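Local coordinates for glycerol kinase, putative (Plasmodium falciparum, PDB 2W40), which probably catalyses the ATP-dependent phosphorylation of glycerol to sn-glycerol 3-phosphate, the entry step of glycerol degradation, as an FGGY-family sugar kinase, at residues Y137-K142 with S188-M193. Numbering follows the deposited sequence.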
ATOM      1  N   TYR C 137      -1.614  -1.112  25.080  1.00  9.55           N
ATOM      2  CA  TYR C 137      -3.003  -0.602  24.838  1.00  8.46           C
ATOM      3  C   TYR C 137      -3.532   0.129  26.116  1.00  8.21           C
ATOM      4  O   TYR C 137      -4.061   1.271  26.021  1.00 10.73           O
ATOM      5  CB  TYR C 137      -3.843  -1.838  24.504  1.00  9.66           C
ATOM      6  CG  TYR C 137      -5.336  -1.647  24.339  1.00  7.70           C
ATOM      7  CD1 TYR C 137      -5.886  -0.450  23.831  1.00  9.60           C
ATOM      8  CD2 TYR C 137      -6.151  -2.694  24.560  1.00  9.82           C
ATOM      9  CE1 TYR C 137      -7.322  -0.354  23.645  1.00  8.57           C
ATOM     10  CE2 TYR C 137      -7.520  -2.581  24.424  1.00  9.13           C
ATOM     11  CZ  TYR C 137      -8.094  -1.436  23.916  1.00  9.91           C
ATOM     12  OH  TYR C 137      -9.479  -1.400  23.770  1.00 11.21           O
ATOM     13  N   PHE C 138      -3.445  -0.555  27.279  1.00  7.17           N
ATOM     14  CA  PHE C 138      -3.870  -0.002  28.584  1.00  7.52           C
ATOM     15  C   PHE C 138      -3.063   1.179  29.051  1.00  7.28           C
ATOM     16  O   PHE C 138      -2.061   1.459  28.483  1.00  9.53           O
ATOM     17  CB  PHE C 138      -4.024  -1.094  29.582  1.00  9.61           C
ATOM     18  CG  PHE C 138      -5.314  -1.895  29.449  1.00  9.09           C
ATOM     19  CD1 PHE C 138      -6.025  -1.967  28.256  1.00 10.09           C
ATOM     20  CD2 PHE C 138      -5.856  -2.490  30.581  1.00  8.35           C
ATOM     21  CE1 PHE C 138      -7.245  -2.688  28.193  1.00 11.22           C
ATOM     22  CE2 PHE C 138      -7.053  -3.227  30.526  1.00 11.20           C
ATOM     23  CZ  PHE C 138      -7.700  -3.356  29.301  1.00  9.57           C
ATOM     24  N   SER C 139      -3.544   1.909  30.052  1.00  8.26           N
ATOM     25  CA  SER C 139      -2.915   3.199  30.405  1.00  5.89           C
ATOM     26  C   SER C 139      -1.520   3.019  31.036  1.00  7.89           C
ATOM     27  O   SER C 139      -0.662   3.918  30.875  1.00  8.06           O
ATOM     28  CB  SER C 139      -3.773   3.970  31.408  1.00  7.14           C
ATOM     29  OG  SER C 139      -5.068   4.158  30.914  1.00  8.21           O
ATOM     30  N   ALA C 140      -1.354   1.916  31.780  1.00  7.49           N
ATOM     31  CA  ALA C 140      -0.227   1.823  32.766  1.00  7.23           C
ATOM     32  C   ALA C 140       1.150   2.043  32.101  1.00  6.16           C
ATOM     33  O   ALA C 140       1.975   2.785  32.643  1.00  7.20           O
ATOM     34  CB  ALA C 140      -0.200   0.486  33.464  1.00  8.70           C
ATOM     35  N   PHE C 141       1.401   1.396  30.976  1.00  7.07           N
ATOM     36  CA  PHE C 141       2.774   1.586  30.380  1.00  7.62           C
ATOM     37  C   PHE C 141       2.999   2.952  29.812  1.00  7.90           C
ATOM     38  O   PHE C 141       4.128   3.433  29.792  1.00  8.65           O
ATOM     39  CB  PHE C 141       3.106   0.538  29.307  1.00  8.30           C
ATOM     40  CG  PHE C 141       3.514  -0.801  29.881  1.00  8.83           C
ATOM     41  CD1 PHE C 141       4.846  -1.037  30.161  1.00 10.44           C
ATOM     42  CD2 PHE C 141       2.600  -1.793  30.139  1.00  6.30           C
ATOM     43  CE1 PHE C 141       5.300  -2.230  30.709  1.00 11.66           C
ATOM     44  CE2 PHE C 141       3.044  -2.999  30.682  1.00  7.92           C
ATOM     45  CZ  PHE C 141       4.413  -3.208  30.967  1.00  9.12           C
ATOM     46  N   LYS C 142       1.918   3.616  29.411  1.00  7.15           N
ATOM     47  CA  LYS C 142       1.998   5.063  29.037  1.00  8.11           C
ATOM     48  C   LYS C 142       2.328   5.952  30.228  1.00  7.48           C
ATOM     49  O   LYS C 142       3.132   6.892  30.110  1.00  9.14           O
ATOM     50  CB  LYS C 142       0.696   5.413  28.354  1.00  9.26           C
ATOM     51  CG  LYS C 142       0.739   4.638  27.072  1.00 15.41           C
ATOM     52  CD  LYS C 142      -0.357   3.705  26.975  1.00 25.32           C
ATOM     53  CE  LYS C 142      -1.450   4.144  26.116  1.00 25.64           C
ATOM     54  NZ  LYS C 142      -1.457   3.337  24.908  1.00 20.99           N
ATOM     55  N   SER C 188     -10.918  -0.072  34.949  1.00  6.77           N
ATOM     56  CA  SER C 188     -10.553  -1.445  34.556  1.00  7.78           C
ATOM     57  C   SER C 188      -9.630  -1.495  33.288  1.00  8.39           C
ATOM     58  O   SER C 188      -9.133  -2.561  32.929  1.00  8.87           O
ATOM     59  CB  SER C 188     -11.812  -2.266  34.340  1.00  8.91           C
ATOM     60  OG  SER C 188     -12.381  -2.041  33.063  1.00  7.14           O
ATOM     61  N   ARG C 189      -9.453  -0.281  32.671  1.00  6.37           N
ATOM     62  CA  ARG C 189      -8.727  -0.125  31.428  1.00  6.13           C
ATOM     63  C   ARG C 189      -7.309   0.419  31.636  1.00  7.73           C
ATOM     64  O   ARG C 189      -6.595   0.815  30.707  1.00  7.83           O
ATOM     65  CB  ARG C 189      -9.472   0.758  30.471  1.00  7.23           C
ATOM     66  CG  ARG C 189     -10.909   0.346  30.298  1.00  8.07           C
ATOM     67  CD  ARG C 189     -11.102  -1.097  29.897  1.00  8.38           C
ATOM     68  NE  ARG C 189     -10.578  -1.371  28.544  1.00  8.66           N
ATOM     69  CZ  ARG C 189     -10.903  -2.380  27.748  1.00 10.18           C
ATOM     70  NH1 ARG C 189     -11.698  -3.376  28.164  1.00 10.89           N
ATOM     71  NH2 ARG C 189     -10.446  -2.419  26.507  1.00 11.24           N
ATOM     72  N   THR C 190      -6.953   0.497  32.900  1.00  8.27           N
ATOM     73  CA  THR C 190      -5.694   1.189  33.283  1.00  9.20           C
ATOM     74  C   THR C 190      -4.489   0.237  33.544  1.00  9.48           C
ATOM     75  O   THR C 190      -3.311   0.724  33.494  1.00  8.90           O
ATOM     76  CB  THR C 190      -5.933   2.033  34.589  1.00  8.11           C
ATOM     77  OG1 THR C 190      -6.211   1.143  35.670  1.00  7.41           O
ATOM     78  CG2 THR C 190      -6.947   3.192  34.443  1.00  9.93           C
ATOM     79  N   LEU C 191      -4.778  -1.038  33.861  1.00  9.72           N
ATOM     80  CA  LEU C 191      -3.786  -2.046  34.277  1.00  9.77           C
ATOM     81  C   LEU C 191      -3.378  -1.818  35.759  1.00  7.27           C
ATOM     82  O   LEU C 191      -2.409  -2.391  36.230  1.00  8.50           O
ATOM     83  CB  LEU C 191      -2.588  -2.122  33.356  1.00  8.81           C
ATOM     84  CG  LEU C 191      -2.406  -3.361  32.506  1.00 10.44           C
ATOM     85  CD1 LEU C 191      -1.334  -3.219  31.356  1.00 10.09           C
ATOM     86  CD2 LEU C 191      -2.101  -4.447  33.399  1.00 11.21           C
ATOM     87  N   LEU C 192      -4.115  -0.889  36.450  1.00  7.78           N
ATOM     88  CA  LEU C 192      -3.866  -0.526  37.849  1.00  7.79           C
ATOM     89  C   LEU C 192      -4.944  -0.990  38.844  1.00  7.20           C
ATOM     90  O   LEU C 192      -4.726  -0.849  40.062  1.00  9.26           O
ATOM     91  CB  LEU C 192      -3.636   0.956  38.044  1.00  8.91           C
ATOM     92  CG  LEU C 192      -2.609   1.561  37.139  1.00  9.58           C
ATOM     93  CD1 LEU C 192      -2.689   3.079  37.364  1.00 10.77           C
ATOM     94  CD2 LEU C 192      -1.224   0.954  37.415  1.00  8.66           C
ATOM     95  N   MET C 193      -6.119  -1.441  38.341  1.00  8.65           N
ATOM     96  CA  MET C 193      -7.201  -1.787  39.226  1.00  7.89           C
ATOM     97  C   MET C 193      -7.235  -3.316  39.404  1.00  7.56           C
ATOM     98  O   MET C 193      -7.079  -4.037  38.421  1.00  8.06           O
ATOM     99  CB  MET C 193      -8.511  -1.353  38.609  1.00  7.54           C
ATOM    100  CG  MET C 193      -9.673  -1.426  39.589  1.00  8.68           C
ATOM    101  SD  MET C 193     -11.304  -1.167  38.836  1.00 10.73           S
ATOM    102  CE  MET C 193     -11.619  -2.814  38.096  1.00  8.03           C
TER
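The ring of F138 forms the apolar centre of this buried contact, lying flat against the backbone of R189. R189 CA sits over the ring face, 3.9 Å from the F138 centroid, a CH-pi contact, and R189 O lies over the same face; a phenyl ring suits this place because it can lie close against a peptide without asking for a hydrogen bond. Beside it L191 packs through its CD1 branch, 3.9 Å from F138 CB, and that same methyl reaches the edge of the F141 ring. L191 has a left-handed backbone conformation, and its CB is directed toward 137-142, where the lone methyl of A140 allows A140 CB to come within 3.5 Å of L191 CB. L192 CD2 touches the same methyl from another direction, 4.1 Å from A140 CB.

At the polar edge, S139 N gives a weak hydrogen bond to R189 O. A threonine hydroxyl suits position 190: T190 OG1 accepts from L192 N at 3.0 Å, closing an ST turn, while donating to the A187 carbonyl. The R189 chain folds at chi2 and chi3 so that the rim of the F138 ring, at CZ, lies over one guanidinium face, the planes inclined at 40°. Salt bridges from NE to E86 and from NH1 to E308 probably balance the buried charge. With CG anti to the backbone N (chi1 174°), the Y137 ring extends to R189, nearly perpendicular to the guanidinium (88°). Y137 OH, at the guanidinium edge, takes a weak hydrogen bond from R189 NH2 at 3.1 Å and also bonds the bound glycerol, the enzyme's substrate, making R189 a second-shell neighbour.

The contact thus joins the start of helix 140-149 to the loop following helix 184-187; helix 111-118 packs against F141, strand 290-295 against Y137, F138 and S188, and strand 304-311 against Y137 and R189.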